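Long-range contacts in AA10A (Thermobifida fusca, PDB 5UIZ), which probably cleaves cellulose chains by copper-dependent oxidation, as a bacterial lytic polysaccharide monooxygenase of family AA10: residues Y65-C70 with P124-D129; P43-Y48 with L215-N220. All coordinates share one frame; numbering follows the deposited sequence. Where two conformers were deposited one is given.

Two contacts show how a largely helical region that follows the first strand of a beta sandwich can be fastened at two depths. The modelled chain starts at His37, a copper ligand, runs through strand 38-42 and reaches residues 43-48, where helix 46-54 begins. Contact 2 joins this turn to the last strand, 211-221, and so closes almost the whole chain into one loop. Contact 1 is nested inside that loop: it ties the helical region at 65-70 to 124-129, the approach to strand 128-130. The two meet where Trp125 packs on Arg46 and Asp218, and where strands 128-130 and 211-221 pair in parallel.

Contact 1. Residues Y65-C70 with P124-D129; sequences YEDPMC and PWKTTD
A Met-aromatic contact, with the hydrated N-cap residue Asp67 beside it, joins residues 65-70 to 124-129. Met69 lies across one face of the Trp125 indole. Its CB stands 3.6 Å from the centroid of the six-membered ring of Trp125, 17° off the normal, in a CH-pi contact, and bends at chi2 and chi3 curl the rest of the chain back along the indole. Met69 SD consequently sits obliquely 4.7 Å from the centroid of the five-membered ring, while the methyl CE comes within 3.4 Å of Trp125 NE1. That nitrogen donates to the carbonyl of Ala121. The ring of Pro124 meets Met69 SD through CD and Pro68 CG through its own CG, two apolar touches that extend the patch toward the surface.

The polar half is built round Asp67, which follows helix 63-66 and caps the N terminus of helix 68-76. With CG anti to the backbone N (chi1 -166°), its OD1 accepts from Cys70 N at 3.3 Å, met from above the carboxylate plane. The same oxygen receives two waters: one also accepts from Lys126 N, and the other bridges Met69 N and Pro124 O. OD2 is held by Arg53 in a salt bridge and by Trp54. The Lys126 chain passes across this carboxylate at a slant, CG 3.6 Å from Asp67 OD1, and carries NZ beyond it to Glu66 O at 2.9 Å, in the carbonyl plane. The ammonium thus binds the last carbonyl of helix 63-66, its charge near that of Asp67 but not touching it (NZ to Asp67 OD1 4.9 Å).

Helix 46-54 lies alongside, its Arg53 touching Lys126 and its Cys50 disulfide-bonded to Cys70, while the other segment leads into strand 128-130, with Trp125 packed against Asp218 of strand 211-221.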
# COMPACT_ATOMS: atom_id res chain seq x y z
N TYR A 65 -6.84 13.41 -16.37
CA TYR A 65 -5.60 13.90 -16.99
C TYR A 65 -4.56 14.23 -15.91
O TYR A 65 -3.41 13.92 -16.08
CB TYR A 65 -5.92 15.11 -17.89
CG TYR A 65 -7.07 14.79 -18.83
CD1 TYR A 65 -6.87 13.88 -19.88
CD2 TYR A 65 -8.37 15.29 -18.62
CE1 TYR A 65 -7.91 13.50 -20.70
CE2 TYR A 65 -9.42 14.91 -19.46
CZ TYR A 65 -9.18 14.02 -20.50
OH TYR A 65 -10.21 13.64 -21.32
N GLU A 66 -4.95 14.84 -14.79
CA GLU A 66 -3.99 15.17 -13.75
C GLU A 66 -3.49 13.95 -12.98
O GLU A 66 -2.35 13.93 -12.64
CB GLU A 66 -4.56 16.18 -12.75
CG GLU A 66 -4.91 17.55 -13.30
CD GLU A 66 -5.18 18.53 -12.15
OE1 GLU A 66 -6.25 19.21 -12.12
OE2 GLU A 66 -4.29 18.59 -11.26
N ASP A 67 -4.34 12.95 -12.69
CA ASP A 67 -3.98 11.77 -11.85
C ASP A 67 -4.74 10.55 -12.35
O ASP A 67 -5.74 10.13 -11.80
CB ASP A 67 -4.33 12.10 -10.40
CG ASP A 67 -3.72 11.12 -9.35
OD1 ASP A 67 -3.34 9.99 -9.71
OD2 ASP A 67 -3.64 11.54 -8.15
N PRO A 68 -4.30 10.00 -13.48
CA PRO A 68 -5.17 9.01 -14.12
C PRO A 68 -5.44 7.76 -13.29
O PRO A 68 -6.53 7.16 -13.43
CB PRO A 68 -4.44 8.68 -15.42
CG PRO A 68 -3.10 9.33 -15.32
CD PRO A 68 -3.24 10.47 -14.38
N MET A 69 -4.47 7.36 -12.48
CA MET A 69 -4.68 6.19 -11.65
C MET A 69 -5.65 6.46 -10.55
O MET A 69 -6.44 5.58 -10.18
CB MET A 69 -3.35 5.62 -11.15
CG MET A 69 -2.39 5.30 -12.30
SD MET A 69 -3.15 4.21 -13.58
CE MET A 69 -3.40 2.72 -12.60
N CYS A 70 -5.65 7.68 -9.99
CA CYS A 70 -6.69 8.03 -9.01
C CYS A 70 -8.06 8.14 -9.68
O CYS A 70 -9.05 7.65 -9.13
CB CYS A 70 -6.38 9.31 -8.20
SG CYS A 70 -5.09 8.97 -6.98
N PRO A 124 0.74 4.97 -14.36
CA PRO A 124 1.57 6.03 -13.74
C PRO A 124 1.02 6.54 -12.43
O PRO A 124 0.62 7.72 -12.32
CB PRO A 124 1.56 7.14 -14.77
CG PRO A 124 0.26 6.98 -15.50
CD PRO A 124 -0.03 5.49 -15.51
N TRP A 125 1.00 5.68 -11.43
CA TRP A 125 0.57 6.06 -10.08
C TRP A 125 1.45 7.20 -9.54
O TRP A 125 2.67 7.20 -9.77
CB TRP A 125 0.67 4.85 -9.12
CG TRP A 125 -0.31 3.78 -9.33
CD1 TRP A 125 -0.16 2.69 -10.08
CD2 TRP A 125 -1.64 3.71 -8.79
NE1 TRP A 125 -1.29 1.93 -10.05
CE2 TRP A 125 -2.21 2.53 -9.26
CE3 TRP A 125 -2.39 4.53 -7.97
CZ2 TRP A 125 -3.50 2.12 -8.92
CZ3 TRP A 125 -3.65 4.15 -7.64
CH2 TRP A 125 -4.21 2.94 -8.13
N LYS A 126 0.88 8.11 -8.78
CA LYS A 126 1.72 9.21 -8.25
C LYS A 126 2.69 8.65 -7.22
O LYS A 126 2.30 7.82 -6.40
CB LYS A 126 0.88 10.28 -7.57
CG LYS A 126 -0.09 10.96 -8.50
CD LYS A 126 0.61 11.72 -9.62
CE LYS A 126 -0.41 12.50 -10.42
NZ LYS A 126 0.17 12.71 -11.76
N THR A 127 3.95 9.13 -7.28
CA THR A 127 5.00 8.64 -6.42
C THR A 127 5.34 9.67 -5.33
O THR A 127 5.11 10.85 -5.51
CB THR A 127 6.25 8.31 -7.19
OG1 THR A 127 6.66 9.48 -7.87
CG2 THR A 127 6.01 7.21 -8.23
N THR A 128 5.81 9.18 -4.18
CA THR A 128 6.54 9.97 -3.21
C THR A 128 8.06 9.79 -3.47
O THR A 128 8.53 8.66 -3.61
CB THR A 128 6.28 9.53 -1.77
OG1 THR A 128 4.88 9.56 -1.49
CG2 THR A 128 6.96 10.49 -0.81
N ASP A 129 8.80 10.88 -3.53
CA ASP A 129 10.28 10.80 -3.64
C ASP A 129 10.89 10.33 -2.31
O ASP A 129 10.57 10.86 -1.28
CB ASP A 129 10.92 12.15 -4.06
CG ASP A 129 10.66 12.51 -5.54
OD1 ASP A 129 10.23 11.67 -6.36
OD2 ASP A 129 10.88 13.68 -5.88
O HOH W 1 -2.04 7.90 -8.52
O HOH W 2 -1.96 8.81 -11.93

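Contact 2. Residues P43-Y48 with L215-N220; sequences PATRNY and LCSDVN
Arg46 and Asp218 form a side-on, two-pronged salt bridge at one side of this buried contact. Arg46 NE donates to Asp218 OD2 at 2.7 Å and Arg46 NH2 to Asp218 OD1 at 2.8 Å, the latter bond nearly straight at 172°. Both oxygens use their syn lone pairs, and the guanidinium and carboxylate planes lie only 10° apart. The arginine reaches the acid because its chain is extended from CG to NE; its remaining nitrogen, NH1, donates to the carbonyl of Met119, and Trp125 adds a cation-pi contact. Such a grip, well inside the protein, would be expected to keep both groups charged.

Backbone donors and acceptors are met as well. Arg46 N donates to Cys216 O at 2.9 Å, and the same carbonyl oxygen is approached by Thr45 CA at 3.1 Å in a CA-H...O contact. Ser217 OG, anti to its own carbonyl carbon, gives its proton to Pro43 O at 2.7 Å, from a position tilted 34° from the carbonyl plane. Ala44 O has no direct bond to the strand. Two waters serve it instead, one of them accepting from Asp218 N and the other lying 2.7 Å from Asp218 O. Thr45 OG1 pairs with Ser39 and accepts a weak N-cap bond from Tyr48 N, while its methyl CG2 packs on Leu215 CB. At the far end Pro43 CB rests on Val219 CG1 at 3.7 Å.

Cys216 is disulfide-bonded to Cys106, which joins the strand to a loop. The whole is a strand-to-helix turn, with a cis peptide before Pro43, leaving the first strand of the immunoglobulin-like beta sandwich characteristic of lytic polysaccharide monooxygenases and docking on its last; the copper lies about 11 Å from the side chain of Leu215.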
# COMPACT_ATOMS: atom_id res chain seq x y z
N PRO A 43 5.64 6.59 3.02
CA PRO A 43 5.18 7.11 1.73
C PRO A 43 3.73 6.67 1.55
O PRO A 43 3.42 5.52 1.72
CB PRO A 43 6.09 6.45 0.71
CG PRO A 43 6.54 5.21 1.36
CD PRO A 43 6.55 5.45 2.84
N ALA A 44 2.88 7.64 1.27
CA ALA A 44 1.45 7.44 1.21
C ALA A 44 1.09 6.26 0.32
O ALA A 44 1.60 6.13 -0.79
CB ALA A 44 0.79 8.68 0.66
N THR A 45 0.17 5.43 0.81
CA THR A 45 -0.34 4.34 -0.00
C THR A 45 -1.15 4.88 -1.20
O THR A 45 -1.49 6.04 -1.28
CB THR A 45 -1.25 3.39 0.81
OG1 THR A 45 -2.26 4.14 1.49
CG2 THR A 45 -0.48 2.68 1.81
N ARG A 46 -1.48 4.00 -2.10
CA ARG A 46 -2.29 4.35 -3.22
C ARG A 46 -3.66 4.94 -2.86
O ARG A 46 -4.00 5.99 -3.40
CB ARG A 46 -2.45 3.15 -4.17
CG ARG A 46 -1.17 2.83 -4.90
CD ARG A 46 -1.30 1.62 -5.82
NE ARG A 46 -0.03 1.44 -6.55
CZ ARG A 46 0.24 0.47 -7.42
NH1 ARG A 46 -0.64 -0.49 -7.70
NH2 ARG A 46 1.39 0.46 -8.04
N ASN A 47 -4.43 4.27 -2.01
CA ASN A 47 -5.79 4.71 -1.76
C ASN A 47 -5.78 5.87 -0.76
O ASN A 47 -6.61 6.75 -0.87
CB ASN A 47 -6.79 3.55 -1.38
CG ASN A 47 -6.38 2.82 -0.14
OD1 ASN A 47 -5.20 2.75 0.15
ND2 ASN A 47 -7.33 2.26 0.59
N TYR A 48 -4.83 5.93 0.16
CA TYR A 48 -4.78 7.03 1.10
C TYR A 48 -4.51 8.29 0.31
O TYR A 48 -5.14 9.31 0.54
CB TYR A 48 -3.71 6.85 2.16
CG TYR A 48 -3.60 8.01 3.09
CD1 TYR A 48 -4.61 8.26 3.97
CD2 TYR A 48 -2.52 8.87 3.06
CE1 TYR A 48 -4.56 9.31 4.86
CE2 TYR A 48 -2.46 9.98 3.94
CZ TYR A 48 -3.51 10.19 4.82
OH TYR A 48 -3.47 11.26 5.72
N LEU A 215 -0.54 -2.87 2.17
CA LEU A 215 -0.34 -1.44 1.92
C LEU A 215 0.66 -1.20 0.84
O LEU A 215 1.85 -1.32 1.09
CB LEU A 215 0.10 -0.76 3.23
CG LEU A 215 -0.88 -1.08 4.38
CD1 LEU A 215 -0.35 -0.74 5.76
CD2 LEU A 215 -2.27 -0.49 4.12
N CYS A 216 0.18 -0.91 -0.38
CA CYS A 216 1.05 -0.54 -1.50
C CYS A 216 1.26 0.98 -1.57
O CYS A 216 0.29 1.76 -1.55
CB CYS A 216 0.49 -0.99 -2.86
SG CYS A 216 0.58 -2.76 -3.19
N SER A 217 2.53 1.36 -1.72
CA SER A 217 2.95 2.75 -1.86
C SER A 217 3.88 2.93 -3.05
O SER A 217 4.91 2.25 -3.14
CB SER A 217 3.67 3.23 -0.65
OG SER A 217 2.86 3.12 0.51
N ASP A 218 3.52 3.83 -3.94
CA ASP A 218 4.39 4.15 -5.07
C ASP A 218 5.45 5.14 -4.67
O ASP A 218 5.16 6.15 -4.01
CB ASP A 218 3.62 4.61 -6.27
CG ASP A 218 2.66 3.58 -6.72
OD1 ASP A 218 3.07 2.62 -7.46
OD2 ASP A 218 1.49 3.71 -6.26
N VAL A 219 6.69 4.80 -5.00
CA VAL A 219 7.84 5.62 -4.65
C VAL A 219 8.75 5.86 -5.84
O VAL A 219 8.70 5.15 -6.85
CB VAL A 219 8.66 5.07 -3.46
CG1 VAL A 219 7.79 4.91 -2.22
CG2 VAL A 219 9.33 3.74 -3.78
N ASN A 220 9.57 6.89 -5.69
CA ASN A 220 10.61 7.20 -6.68
C ASN A 220 11.94 7.33 -5.92
O ASN A 220 12.12 8.26 -5.18
CB ASN A 220 10.22 8.50 -7.38
CG ASN A 220 11.22 8.93 -8.40
OD1 ASN A 220 11.82 8.10 -9.06
ND2 ASN A 220 11.42 10.24 -8.52
O HOH W 3 1.26 5.32 -3.28
O HOH W 4 3.71 7.11 -1.97